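Local coordinates for protein halogenase PltM (Pseudomonas fluorescens, PDB 6BZN) that halogenates phenolic substrates with unusual breadth of substrate and halide, as a flavin-dependent (FAD) enzyme, at residues Thr67-Phe72 / Gly353-Phe358; Leu73-Ser78 / Tyr88-Asp93. All blocks are in the same frame, centred on the assembly; numbering follows the deposited sequence.

Contact 1 of 2, residues Thr67-Phe72 / Gly353-Phe358; sequences TPESGF and GLITTF
Ser70 and Ile355 face each other where 68-72 and 353-358 run side by side in the same general N-to-C sense; the axes of these short helical segments come to 8.6 Å at an angle of 26°. Ser70 CA and Ile355 CA lie 4.8 Å apart. Ile355 reaches over the start of helix 68-81. Its CG1 is anti to the carbonyl carbon (chi1 -63°) and chi2 is extended, which carries CD1 to the other helix. There Ile355 CD1 lies 3.7 Å from Glu69 CB. The Thr67 side chain crosses that of Ile355 at about a right angle, and Thr67 OG1 stands 3.3 Å from Ile355 CG1. Thr67 is the N-cap of helix 68-81 and forms a capping box with Ser70. Ser70 N donates to Thr67 OG1 at 3.1 Å, and Thr67 N donates to Ser70 OG at 2.9 Å, nearly straight at 175°. These two bonds fix both hydroxyls at the helix start. Glu69 bends at chi2, and its OE2 bonds to Ser424 and forms a salt bridge with Arg352. Leu354 is an FAD-binding residue, and Phe358 packs on Ile33, another, so this buried helix pair probably lies beside the flavin pocket. Phe358 CD2 is 4.1 Å from Ser70 CB. The carbonyl oxygen of Leu354, one turn earlier, lies over one face of the Phe358 ring near its rim.

Contact 2 of 2, residues Leu73-Ser78 / Tyr88-Asp93; sequences LLRLLS and YLSHPD
Leu89 and Ser90 are the middle residues of a type I beta turn that runs from Tyr88 to His91 and packs on helix 68-81. The turn leads into helix 92-98, and both elements belong to the tryptophan halogenase family region. His91 N bonds to Tyr88 O at 3.2 Å and closes the turn. Leu89 comes next. Its CB touches Leu74 CD1 at 4.0 Å, and the same methyl also lies against the Leu89 carbonyl, 3.8 Å from Leu89 O. This is the apolar side of the contact. Leu89 also approaches Ile33 of the FAD-binding site. Ser90 faces the helix with its CB 4.2 Å from Leu74 CB. Its OG sits between the backbone N and the carbonyl carbon (chi1 73°) and is hydrogen-bonded to Ala87 O. Arg75 CG passes Ser90 OG at 3.5 Å. The same oxygen lies over the centre of the His91 ring, 3.2 Å above its plane. His91 is the N-cap residue of helix 92-98. Its ring meets the aliphatic part of Arg75, and the two side chains cross at about a right angle. The guanidinium plane is turned 51° from that of the ring. Arg75 NH2 makes a long, weak ion pair with Glu439. Lower on the same side chain, Arg75 CD stands 4.1 Å from His91 CE1.

How the contacts relate
Both contacts use helix 68-81. Contact 1 takes its capped N-terminal end and contact 2 the turns that follow. Contact 1 is buried near the centre of the chain and joins parts of the sequence 281 residues apart. Contact 2 is local, lies within the stretch of chain that contact 1 closes, and is only partly buried. The two centres are about 10 Å apart. They touch at several points, among them Phe358 CE2, 3.7 Å from Leu74 CG. Contact 1 sets an isoleucine and a phenylalanine beside a capping box. Contact 2 goes from leucine packing to an arginine and a histidine at its outer margin.

Contact 1 of 2, residues Thr67-Phe72 / Gly353-Phe358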
loop_
_atom_site.group_PDB
_atom_site.type_symbol
_atom_site.label_atom_id
_atom_site.label_comp_id
_atom_site.label_asym_id
_atom_site.label_seq_id
_atom_site.Cartn_x
_atom_site.Cartn_y
_atom_site.Cartn_z
ATOM N N THR A 67 0.783 -1.786 -7.288
ATOM C CA THR A 67 -0.377 -2.615 -7.635
ATOM C C THR A 67 -1.049 -2.036 -8.878
ATOM O O THR A 67 -0.766 -0.905 -9.267
ATOM C CB THR A 67 -1.411 -2.607 -6.512
ATOM O OG1 THR A 67 -1.608 -1.256 -6.066
ATOM C CG2 THR A 67 -0.956 -3.468 -5.359
ATOM N N PRO A 68 -1.959 -2.805 -9.500
ATOM C CA PRO A 68 -2.731 -2.187 -10.587
ATOM C C PRO A 68 -3.426 -0.910 -10.150
ATOM O O PRO A 68 -3.396 0.069 -10.877
ATOM C CB PRO A 68 -3.732 -3.279 -10.989
ATOM C CG PRO A 68 -3.148 -4.540 -10.496
ATOM C CD PRO A 68 -2.271 -4.234 -9.323
ATOM N N GLU A 69 -4.032 -0.920 -8.966
ATOM C CA GLU A 69 -4.730 0.250 -8.457
ATOM C C GLU A 69 -3.790 1.432 -8.257
ATOM O O GLU A 69 -4.108 2.548 -8.659
ATOM C CB GLU A 69 -5.437 -0.044 -7.135
ATOM C CG GLU A 69 -6.510 -1.129 -7.233
ATOM C CD GLU A 69 -6.022 -2.517 -6.860
ATOM O OE1 GLU A 69 -4.840 -2.852 -7.126
ATOM O OE2 GLU A 69 -6.823 -3.296 -6.286
ATOM N N SER A 70 -2.635 1.185 -7.634
ATOM C CA SER A 70 -1.719 2.290 -7.358
ATOM C C SER A 70 -1.231 2.910 -8.674
ATOM O O SER A 70 -1.082 4.124 -8.762
ATOM C CB SER A 70 -0.562 1.869 -6.443
ATOM O OG SER A 70 0.392 1.038 -7.095
ATOM N N GLY A 71 -1.017 2.081 -9.701
ATOM C CA GLY A 71 -0.584 2.577 -11.004
ATOM C C GLY A 71 -1.647 3.440 -11.670
ATOM O O GLY A 71 -1.340 4.500 -12.197
ATOM N N PHE A 72 -2.901 2.995 -11.633
ATOM C CA PHE A 72 -4.007 3.791 -12.166
ATOM C C PHE A 72 -4.176 5.096 -11.413
ATOM O O PHE A 72 -4.430 6.110 -12.036
ATOM C CB PHE A 72 -5.332 3.019 -12.169
ATOM C CG PHE A 72 -5.420 1.973 -13.257
ATOM C CD1 PHE A 72 -5.293 2.331 -14.600
ATOM C CD2 PHE A 72 -5.666 0.641 -12.941
ATOM C CE1 PHE A 72 -5.364 1.363 -15.599
ATOM C CE2 PHE A 72 -5.743 -0.325 -13.935
ATOM C CZ PHE A 72 -5.587 0.038 -15.261
ATOM N N GLY A 353 -1.600 0.199 1.447
ATOM C CA GLY A 353 -1.198 1.535 1.922
ATOM C C GLY A 353 -0.980 2.553 0.814
ATOM O O GLY A 353 -1.534 3.652 0.854
ATOM N N LEU A 354 -0.188 2.187 -0.192
ATOM C CA LEU A 354 0.047 3.074 -1.328
ATOM C C LEU A 354 -1.234 3.427 -2.072
ATOM O O LEU A 354 -1.407 4.562 -2.529
ATOM C CB LEU A 354 1.033 2.449 -2.325
ATOM C CG LEU A 354 2.493 2.491 -1.894
ATOM C CD1 LEU A 354 3.296 1.571 -2.806
ATOM C CD2 LEU A 354 3.045 3.908 -1.909
ATOM N N ILE A 355 -2.127 2.448 -2.181
ATOM C CA ILE A 355 -3.382 2.656 -2.871
ATOM C C ILE A 355 -4.198 3.711 -2.132
ATOM O O ILE A 355 -4.644 4.693 -2.737
ATOM C CB ILE A 355 -4.202 1.350 -2.974
ATOM C CG1 ILE A 355 -3.436 0.310 -3.800
ATOM C CG2 ILE A 355 -5.563 1.655 -3.562
ATOM C CD1 ILE A 355 -4.068 -1.073 -3.839
ATOM N N THR A 356 -4.385 3.499 -0.826
ATOM C CA THR A 356 -5.185 4.414 -0.022
ATOM C C THR A 356 -4.580 5.820 -0.069
ATOM O O THR A 356 -5.314 6.806 -0.231
ATOM C CB THR A 356 -5.295 3.930 1.430
ATOM O OG1 THR A 356 -5.738 2.564 1.446
ATOM C CG2 THR A 356 -6.259 4.773 2.211
ATOM N N THR A 357 -3.251 5.896 0.045
ATOM C CA THR A 357 -2.523 7.168 -0.055
ATOM C C THR A 357 -2.812 7.954 -1.343
ATOM O O THR A 357 -3.177 9.133 -1.284
ATOM C CB THR A 357 -1.010 6.946 0.098
ATOM O OG1 THR A 357 -0.747 6.440 1.409
ATOM C CG2 THR A 357 -0.213 8.252 -0.098
ATOM N N PHE A 358 -2.627 7.329 -2.502
ATOM C CA PHE A 358 -2.767 8.066 -3.751
ATOM C C PHE A 358 -4.216 8.452 -3.988
ATOM O O PHE A 358 -4.492 9.536 -4.513
ATOM C CB PHE A 358 -2.210 7.280 -4.951
ATOM C CG PHE A 358 -0.733 6.956 -4.852
ATOM C CD1 PHE A 358 0.159 7.799 -4.202
ATOM C CD2 PHE A 358 -0.230 5.812 -5.449
ATOM C CE1 PHE A 358 1.506 7.482 -4.125
ATOM C CE2 PHE A 358 1.124 5.491 -5.372
ATOM C CZ PHE A 358 1.988 6.321 -4.698
#

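Contact 2 of 2, residues Leu73-Ser78 / Tyr88-Asp93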
loop_
_atom_site.group_PDB
_atom_site.type_symbol
_atom_site.label_atom_id
_atom_site.label_comp_id
_atom_site.label_asym_id
_atom_site.label_seq_id
_atom_site.Cartn_x
_atom_site.Cartn_y
_atom_site.Cartn_z
ATOM N N LEU A 73 -3.997 5.063 -10.087
ATOM C CA LEU A 73 -4.103 6.260 -9.270
ATOM C C LEU A 73 -3.007 7.262 -9.585
ATOM O O LEU A 73 -3.270 8.459 -9.644
ATOM C CB LEU A 73 -4.124 5.913 -7.772
ATOM C CG LEU A 73 -5.400 5.170 -7.389
ATOM C CD1 LEU A 73 -5.216 4.472 -6.052
ATOM C CD2 LEU A 73 -6.617 6.097 -7.399
ATOM N N LEU A 74 -1.788 6.795 -9.806
ATOM C CA LEU A 74 -0.715 7.725 -10.200
ATOM C C LEU A 74 -1.026 8.354 -11.554
ATOM O O LEU A 74 -0.837 9.557 -11.742
ATOM C CB LEU A 74 0.652 7.051 -10.240
ATOM C CG LEU A 74 1.276 6.756 -8.875
ATOM C CD1 LEU A 74 2.436 5.782 -9.040
ATOM C CD2 LEU A 74 1.736 8.024 -8.171
ATOM N N ARG A 75 -1.517 7.549 -12.486
ATOM C CA ARG A 75 -1.895 8.063 -13.808
ATOM C C ARG A 75 -3.063 9.053 -13.704
ATOM O O ARG A 75 -3.078 10.066 -14.412
ATOM C CB ARG A 75 -2.223 6.917 -14.780
ATOM C CG ARG A 75 -0.997 6.135 -15.253
ATOM C CD ARG A 75 -1.374 4.835 -15.981
ATOM N NE ARG A 75 -1.886 5.063 -17.334
ATOM C CZ ARG A 75 -2.599 4.191 -18.070
ATOM N NH1 ARG A 75 -2.914 2.975 -17.621
ATOM N NH2 ARG A 75 -3.010 4.554 -19.281
ATOM N N LEU A 76 -4.027 8.771 -12.820
ATOM C CA LEU A 76 -5.133 9.699 -12.577
ATOM C C LEU A 76 -4.634 11.038 -11.999
ATOM O O LEU A 76 -5.051 12.112 -12.451
ATOM C CB LEU A 76 -6.182 9.083 -11.660
ATOM C CG LEU A 76 -7.101 8.046 -12.327
ATOM C CD1 LEU A 76 -7.830 7.214 -11.284
ATOM C CD2 LEU A 76 -8.096 8.738 -13.260
ATOM N N LEU A 77 -3.738 10.971 -11.016
ATOM C CA LEU A 77 -3.128 12.175 -10.463
ATOM C C LEU A 77 -2.419 12.996 -11.535
ATOM O O LEU A 77 -2.600 14.222 -11.617
ATOM C CB LEU A 77 -2.137 11.817 -9.348
ATOM C CG LEU A 77 -2.790 11.516 -8.008
ATOM C CD1 LEU A 77 -1.837 10.716 -7.113
ATOM C CD2 LEU A 77 -3.225 12.811 -7.328
ATOM N N SER A 78 -1.626 12.303 -12.342
ATOM C CA SER A 78 -0.900 12.904 -13.448
ATOM C C SER A 78 -1.828 13.618 -14.443
ATOM O O SER A 78 -1.569 14.749 -14.835
ATOM C CB SER A 78 -0.086 11.830 -14.168
ATOM O OG SER A 78 0.661 12.377 -15.241
ATOM N N TYR A 88 5.017 8.683 -14.978
ATOM C CA TYR A 88 6.254 7.883 -15.068
ATOM C C TYR A 88 6.406 6.879 -13.930
ATOM O O TYR A 88 6.831 5.739 -14.153
ATOM C CB TYR A 88 7.510 8.761 -15.081
ATOM C CG TYR A 88 7.647 9.673 -16.273
ATOM C CD1 TYR A 88 6.854 9.506 -17.411
ATOM C CD2 TYR A 88 8.619 10.668 -16.289
ATOM C CE1 TYR A 88 6.984 10.337 -18.502
ATOM C CE2 TYR A 88 8.768 11.496 -17.390
ATOM C CZ TYR A 88 7.940 11.318 -18.490
ATOM O OH TYR A 88 8.047 12.099 -19.606
ATOM N N LEU A 89 6.011 7.295 -12.731
ATOM C CA LEU A 89 6.177 6.479 -11.546
ATOM C C LEU A 89 5.287 5.231 -11.544
ATOM O O LEU A 89 5.504 4.350 -10.738
ATOM C CB LEU A 89 5.928 7.332 -10.284
ATOM C CG LEU A 89 6.874 8.525 -10.136
ATOM C CD1 LEU A 89 6.482 9.368 -8.933
ATOM C CD2 LEU A 89 8.326 8.077 -10.044
ATOM N N SER A 90 4.299 5.141 -12.439
ATOM C CA SER A 90 3.474 3.928 -12.542
ATOM C C SER A 90 4.045 2.836 -13.430
ATOM O O SER A 90 3.537 1.730 -13.399
ATOM C CB SER A 90 2.070 4.266 -13.032
ATOM O OG SER A 90 2.053 4.598 -14.406
ATOM N N HIS A 91 5.057 3.133 -14.241
ATOM C CA HIS A 91 5.556 2.171 -15.239
ATOM C C HIS A 91 7.041 1.871 -14.964
ATOM O O HIS A 91 7.841 2.783 -14.962
ATOM C CB HIS A 91 5.450 2.749 -16.664
ATOM C CG HIS A 91 4.101 3.297 -17.041
ATOM N ND1 HIS A 91 3.015 2.493 -17.324
ATOM C CD2 HIS A 91 3.685 4.571 -17.253
ATOM C CE1 HIS A 91 1.979 3.248 -17.648
ATOM N NE2 HIS A 91 2.362 4.513 -17.621
ATOM N N PRO A 92 7.424 0.596 -14.774
ATOM C CA PRO A 92 8.845 0.326 -14.508
ATOM C C PRO A 92 9.793 0.774 -15.626
ATOM O O PRO A 92 10.892 1.258 -15.331
ATOM C CB PRO A 92 8.913 -1.194 -14.325
ATOM C CG PRO A 92 7.581 -1.729 -14.666
ATOM C CD PRO A 92 6.595 -0.621 -14.737
ATOM N N ASP A 93 9.370 0.647 -16.886
ATOM C CA ASP A 93 10.240 1.054 -17.995
ATOM C C ASP A 93 10.421 2.575 -17.981
ATOM O O ASP A 93 11.537 3.066 -18.154
ATOM C CB ASP A 93 9.735 0.520 -19.345
ATOM C CG ASP A 93 9.759 -1.032 -19.428
ATOM O OD1 ASP A 93 10.556 -1.697 -18.726
ATOM O OD2 ASP A 93 8.962 -1.598 -20.206
#